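Orotidine 5'-phosphate decarboxylase (Streptomyces avermitilis, PDB 3V75) probably catalyses the decarboxylation of orotidine 5'-phosphate to UMP, the last step of de novo UMP biosynthesis. Local coordinates at residues G44-G56 / A62-A74. Numbering follows the deposited sequence.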
loop_
_atom_site.group_PDB
_atom_site.type_symbol
_atom_site.label_atom_id
_atom_site.label_comp_id
_atom_site.label_asym_id
_atom_site.label_seq_id
_atom_site.Cartn_x
_atom_site.Cartn_y
_atom_site.Cartn_z
ATOM N N GLY A 44 15.179 -7.741 8.603
ATOM C CA GLY A 44 14.519 -6.522 8.157
ATOM C C GLY A 44 15.544 -5.438 7.880
ATOM O O GLY A 44 16.619 -5.377 8.510
ATOM N N ILE A 45 15.247 -4.555 6.928
ATOM C CA ILE A 45 16.036 -3.330 6.811
ATOM C C ILE A 45 15.041 -2.232 7.179
ATOM O O ILE A 45 14.182 -1.822 6.353
ATOM C CB ILE A 45 16.616 -3.123 5.412
ATOM C CG1 ILE A 45 17.397 -4.358 4.967
ATOM C CG2 ILE A 45 17.508 -1.868 5.374
ATOM C CD1 ILE A 45 18.093 -4.221 3.578
ATOM N N ASP A 46 15.123 -1.783 8.439
ATOM C CA ASP A 46 14.073 -0.996 9.073
ATOM C C ASP A 46 14.625 0.307 9.642
ATOM O O ASP A 46 14.789 0.432 10.867
ATOM C CB ASP A 46 13.452 -1.805 10.229
ATOM C CG ASP A 46 12.749 -3.033 9.748
ATOM O OD1 ASP A 46 12.021 -2.962 8.746
ATOM O OD2 ASP A 46 12.939 -4.115 10.344
ATOM N N PRO A 47 14.967 1.271 8.776
ATOM C CA PRO A 47 15.626 2.496 9.252
ATOM C C PRO A 47 14.598 3.486 9.806
ATOM O O PRO A 47 14.469 4.618 9.295
ATOM C CB PRO A 47 16.303 3.061 7.988
ATOM C CG PRO A 47 15.394 2.536 6.858
ATOM C CD PRO A 47 14.994 1.138 7.311
ATOM N N HIS A 48 13.852 3.082 10.827
ATOM C CA HIS A 48 12.979 4.048 11.501
ATOM C C HIS A 48 13.776 4.967 12.405
ATOM O O HIS A 48 14.940 4.688 12.747
ATOM C CB HIS A 48 11.822 3.380 12.261
ATOM C CG HIS A 48 12.213 2.212 13.104
ATOM N ND1 HIS A 48 12.941 2.338 14.275
ATOM C CD2 HIS A 48 11.928 0.890 12.975
ATOM C CE1 HIS A 48 13.090 1.143 14.824
ATOM N NE2 HIS A 48 12.496 0.244 14.049
ATOM N N ALA A 49 13.163 6.082 12.785
ATOM C CA ALA A 49 13.892 7.083 13.555
ATOM C C ALA A 49 14.499 6.530 14.859
ATOM O O ALA A 49 15.595 6.947 15.219
ATOM C CB ALA A 49 13.004 8.324 13.857
ATOM N N SER A 50 13.795 5.609 15.544
ATOM C CA SER A 50 14.286 4.989 16.784
ATOM C C SER A 50 15.640 4.319 16.504
ATOM O O SER A 50 16.654 4.631 17.135
ATOM C CB SER A 50 13.261 3.950 17.265
ATOM O OG SER A 50 13.515 3.489 18.568
ATOM N N LEU A 51 15.650 3.384 15.543
ATOM C CA LEU A 51 16.900 2.648 15.236
ATOM C C LEU A 51 17.994 3.585 14.752
ATOM O O LEU A 51 19.171 3.402 15.093
ATOM C CB LEU A 51 16.687 1.481 14.248
ATOM C CG LEU A 51 16.415 0.079 14.837
ATOM C CD1 LEU A 51 15.903 -0.908 13.780
ATOM C CD2 LEU A 51 17.684 -0.469 15.580
ATOM N N LEU A 52 17.641 4.593 13.940
ATOM C CA LEU A 52 18.674 5.519 13.477
ATOM C C LEU A 52 19.313 6.258 14.679
ATOM O O LEU A 52 20.541 6.367 14.757
ATOM C CB LEU A 52 18.114 6.562 12.488
ATOM C CG LEU A 52 17.638 6.065 11.114
ATOM C CD1 LEU A 52 17.048 7.217 10.275
ATOM C CD2 LEU A 52 18.788 5.420 10.365
ATOM N N ALA A 53 18.475 6.733 15.605
ATOM C CA ALA A 53 18.979 7.437 16.790
ATOM C C ALA A 53 19.826 6.441 17.595
ATOM O O ALA A 53 20.923 6.798 18.040
ATOM C CB ALA A 53 17.845 7.989 17.627
ATOM N N ASP A 54 19.324 5.223 17.789
ATOM C CA ASP A 54 20.122 4.188 18.474
ATOM C C ASP A 54 21.516 3.991 17.824
ATOM O O ASP A 54 22.525 3.782 18.544
ATOM C CB ASP A 54 19.398 2.835 18.503
ATOM C CG ASP A 54 18.148 2.811 19.419
ATOM O OD1 ASP A 54 17.967 3.738 20.244
ATOM O OD2 ASP A 54 17.342 1.841 19.300
ATOM N N TRP A 55 21.625 3.985 16.487
ATOM C CA TRP A 55 22.929 3.853 15.812
ATOM C C TRP A 55 23.734 5.134 15.857
ATOM O O TRP A 55 24.796 5.210 15.231
ATOM C CB TRP A 55 22.824 3.469 14.320
ATOM C CG TRP A 55 22.411 2.082 14.087
ATOM C CD1 TRP A 55 21.614 1.336 14.901
ATOM C CD2 TRP A 55 22.717 1.257 12.958
ATOM N NE1 TRP A 55 21.411 0.086 14.358
ATOM C CE2 TRP A 55 22.086 0.011 13.169
ATOM C CE3 TRP A 55 23.490 1.439 11.808
ATOM C CZ2 TRP A 55 22.185 -1.058 12.246
ATOM C CZ3 TRP A 55 23.591 0.353 10.877
ATOM C CH2 TRP A 55 22.944 -0.859 11.121
ATOM N N GLY A 56 23.200 6.158 16.528
ATOM C CA GLY A 56 23.840 7.464 16.570
ATOM C C GLY A 56 23.791 8.184 15.232
ATOM O O GLY A 56 24.695 8.979 14.919
ATOM N N ALA A 62 20.542 11.315 4.878
ATOM C CA ALA A 62 21.939 10.880 5.069
ATOM C C ALA A 62 22.045 9.738 6.106
ATOM O O ALA A 62 22.809 8.787 5.905
ATOM C CB ALA A 62 22.824 12.072 5.478
ATOM N N GLY A 63 21.261 9.828 7.190
ATOM C CA GLY A 63 21.226 8.779 8.200
ATOM C C GLY A 63 20.637 7.488 7.654
ATOM O O GLY A 63 21.183 6.376 7.845
ATOM N N LEU A 64 19.503 7.635 6.962
ATOM C CA LEU A 64 18.854 6.520 6.260
ATOM C C LEU A 64 19.838 5.778 5.368
ATOM O O LEU A 64 19.913 4.527 5.361
ATOM C CB LEU A 64 17.742 7.091 5.367
ATOM C CG LEU A 64 16.986 6.079 4.503
ATOM C CD1 LEU A 64 15.893 5.478 5.357
ATOM C CD2 LEU A 64 16.325 6.814 3.313
ATOM N N GLU A 65 20.582 6.551 4.600
ATOM C CA GLU A 65 21.523 5.997 3.657
ATOM C C GLU A 65 22.696 5.273 4.354
ATOM O O GLU A 65 23.103 4.185 3.931
ATOM C CB GLU A 65 22.031 7.110 2.765
ATOM C CG GLU A 65 23.043 6.696 1.754
ATOM C CD GLU A 65 23.490 7.904 0.909
ATOM O OE1 GLU A 65 23.786 9.002 1.491
ATOM O OE2 GLU A 65 23.592 7.764 -0.338
ATOM N N ARG A 66 23.245 5.877 5.414
ATOM C CA ARG A 66 24.366 5.239 6.119
ATOM C C ARG A 66 23.927 3.919 6.777
ATOM O O ARG A 66 24.652 2.907 6.738
ATOM C CB ARG A 66 24.907 6.199 7.174
ATOM C CG ARG A 66 26.085 5.631 7.954
ATOM C CD ARG A 66 27.271 5.395 7.017
ATOM N NE ARG A 66 27.412 3.984 6.605
ATOM C CZ ARG A 66 28.412 3.526 5.838
ATOM N NH1 ARG A 66 29.348 4.373 5.406
ATOM N NH2 ARG A 66 28.534 2.220 5.543
ATOM N N PHE A 67 22.744 3.939 7.378
ATOM C CA PHE A 67 22.170 2.746 8.012
ATOM C C PHE A 67 22.037 1.628 6.967
ATOM O O PHE A 67 22.480 0.485 7.170
ATOM C CB PHE A 67 20.793 3.105 8.563
ATOM C CG PHE A 67 20.055 1.969 9.209
ATOM C CD1 PHE A 67 19.291 1.086 8.452
ATOM C CD2 PHE A 67 20.078 1.802 10.594
ATOM C CE1 PHE A 67 18.590 0.052 9.047
ATOM C CE2 PHE A 67 19.351 0.760 11.214
ATOM C CZ PHE A 67 18.616 -0.122 10.430
ATOM N N SER A 68 21.368 1.949 5.864
ATOM C CA SER A 68 21.072 0.954 4.839
ATOM C C SER A 68 22.355 0.375 4.226
ATOM O O SER A 68 22.488 -0.853 4.034
ATOM C CB SER A 68 20.178 1.613 3.777
ATOM O OG SER A 68 18.947 1.983 4.378
ATOM N N ARG A 69 23.309 1.246 3.955
ATOM C CA ARG A 69 24.564 0.809 3.394
ATOM C C ARG A 69 25.289 -0.144 4.345
ATOM O O ARG A 69 25.843 -1.162 3.913
ATOM C CB ARG A 69 25.430 2.038 3.088
ATOM C CG ARG A 69 26.780 1.671 2.581
ATOM C CD ARG A 69 27.547 2.924 2.159
ATOM N NE ARG A 69 28.923 2.520 1.911
ATOM C CZ ARG A 69 29.839 3.316 1.381
ATOM N NH1 ARG A 69 29.488 4.563 1.045
ATOM N NH2 ARG A 69 31.083 2.851 1.196
ATOM N N THR A 70 25.304 0.184 5.630
ATOM C CA THR A 70 26.010 -0.644 6.600
ATOM C C THR A 70 25.339 -2.003 6.732
ATOM O O THR A 70 26.030 -3.033 6.840
ATOM C CB THR A 70 26.045 0.060 7.971
ATOM O OG1 THR A 70 26.918 1.179 7.861
ATOM C CG2 THR A 70 26.520 -0.895 9.077
ATOM N N VAL A 71 24.002 -2.024 6.731
ATOM C CA VAL A 71 23.296 -3.297 6.853
ATOM C C VAL A 71 23.673 -4.219 5.718
ATOM O O VAL A 71 24.004 -5.383 5.955
ATOM C CB VAL A 71 21.758 -3.145 6.948
ATOM C CG1 VAL A 71 21.077 -4.532 6.893
ATOM C CG2 VAL A 71 21.388 -2.393 8.248
ATOM N N VAL A 72 23.668 -3.714 4.479
ATOM C CA VAL A 72 24.006 -4.594 3.365
ATOM C C VAL A 72 25.483 -4.954 3.320
ATOM O O VAL A 72 25.840 -6.091 2.987
ATOM C CB VAL A 72 23.536 -3.990 2.030
ATOM C CG1 VAL A 72 23.941 -4.898 0.884
ATOM C CG2 VAL A 72 22.007 -3.785 2.077
ATOM N N GLU A 73 26.357 -4.014 3.667
ATOM C CA GLU A 73 27.786 -4.350 3.707
ATOM C C GLU A 73 28.073 -5.434 4.737
ATOM O O GLU A 73 28.840 -6.362 4.473
ATOM C CB GLU A 73 28.648 -3.122 4.012
ATOM C CG GLU A 73 28.660 -2.182 2.819
ATOM C CD GLU A 73 29.378 -0.877 3.066
ATOM O OE1 GLU A 73 29.642 -0.509 4.255
ATOM O OE2 GLU A 73 29.676 -0.163 2.053
ATOM N N ALA A 74 27.460 -5.303 5.915
ATOM C CA ALA A 74 27.712 -6.254 6.996
ATOM C C ALA A 74 27.120 -7.609 6.706
ATOM O O ALA A 74 27.737 -8.640 6.991
ATOM C CB ALA A 74 27.117 -5.730 8.316
#
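F67 turns its CG away from its own backbone N (chi1 178°), and W55 sets its CG anti to the carbonyl carbon, beside the backbone N; these two rotations bring the rings together at the centre of the contact. Their planes are inclined by 37°. The W55 six-membered ring and the F67 ring have centroids 4.2 Å apart, an oblique pairing in which W55 CE2 comes to 3.4 Å from F67 CE2. The opposite face of the phenyl ring receives P47: its CA stands 4.1 Å from the F67 ring centroid, over the face and near the normal, which meets the criteria for a CH-pi contact. F67 is therefore held between W55 and P47, while I45 CG2 lies at its edge and L52 CD2 packs 3.6 Å from F67 CB. Packing is tightest where P47 CG meets L64 CD1 at 3.3 Å, closer than normal van der Waals separation. Farther along helix 61-75, V71 CG2 lies 3.6 Å from W55 CH2. W55 NE1 hydrogen-bonds to L274 O, outside the two segments. The axes of the two helix segments cross at 77°. Burying 591 Å² over both sides, this apolar cluster joins the loop after strand 42-45 and helix 49-54 to helix 61-75, within the first beta-alpha-beta crossover of the TIM barrel.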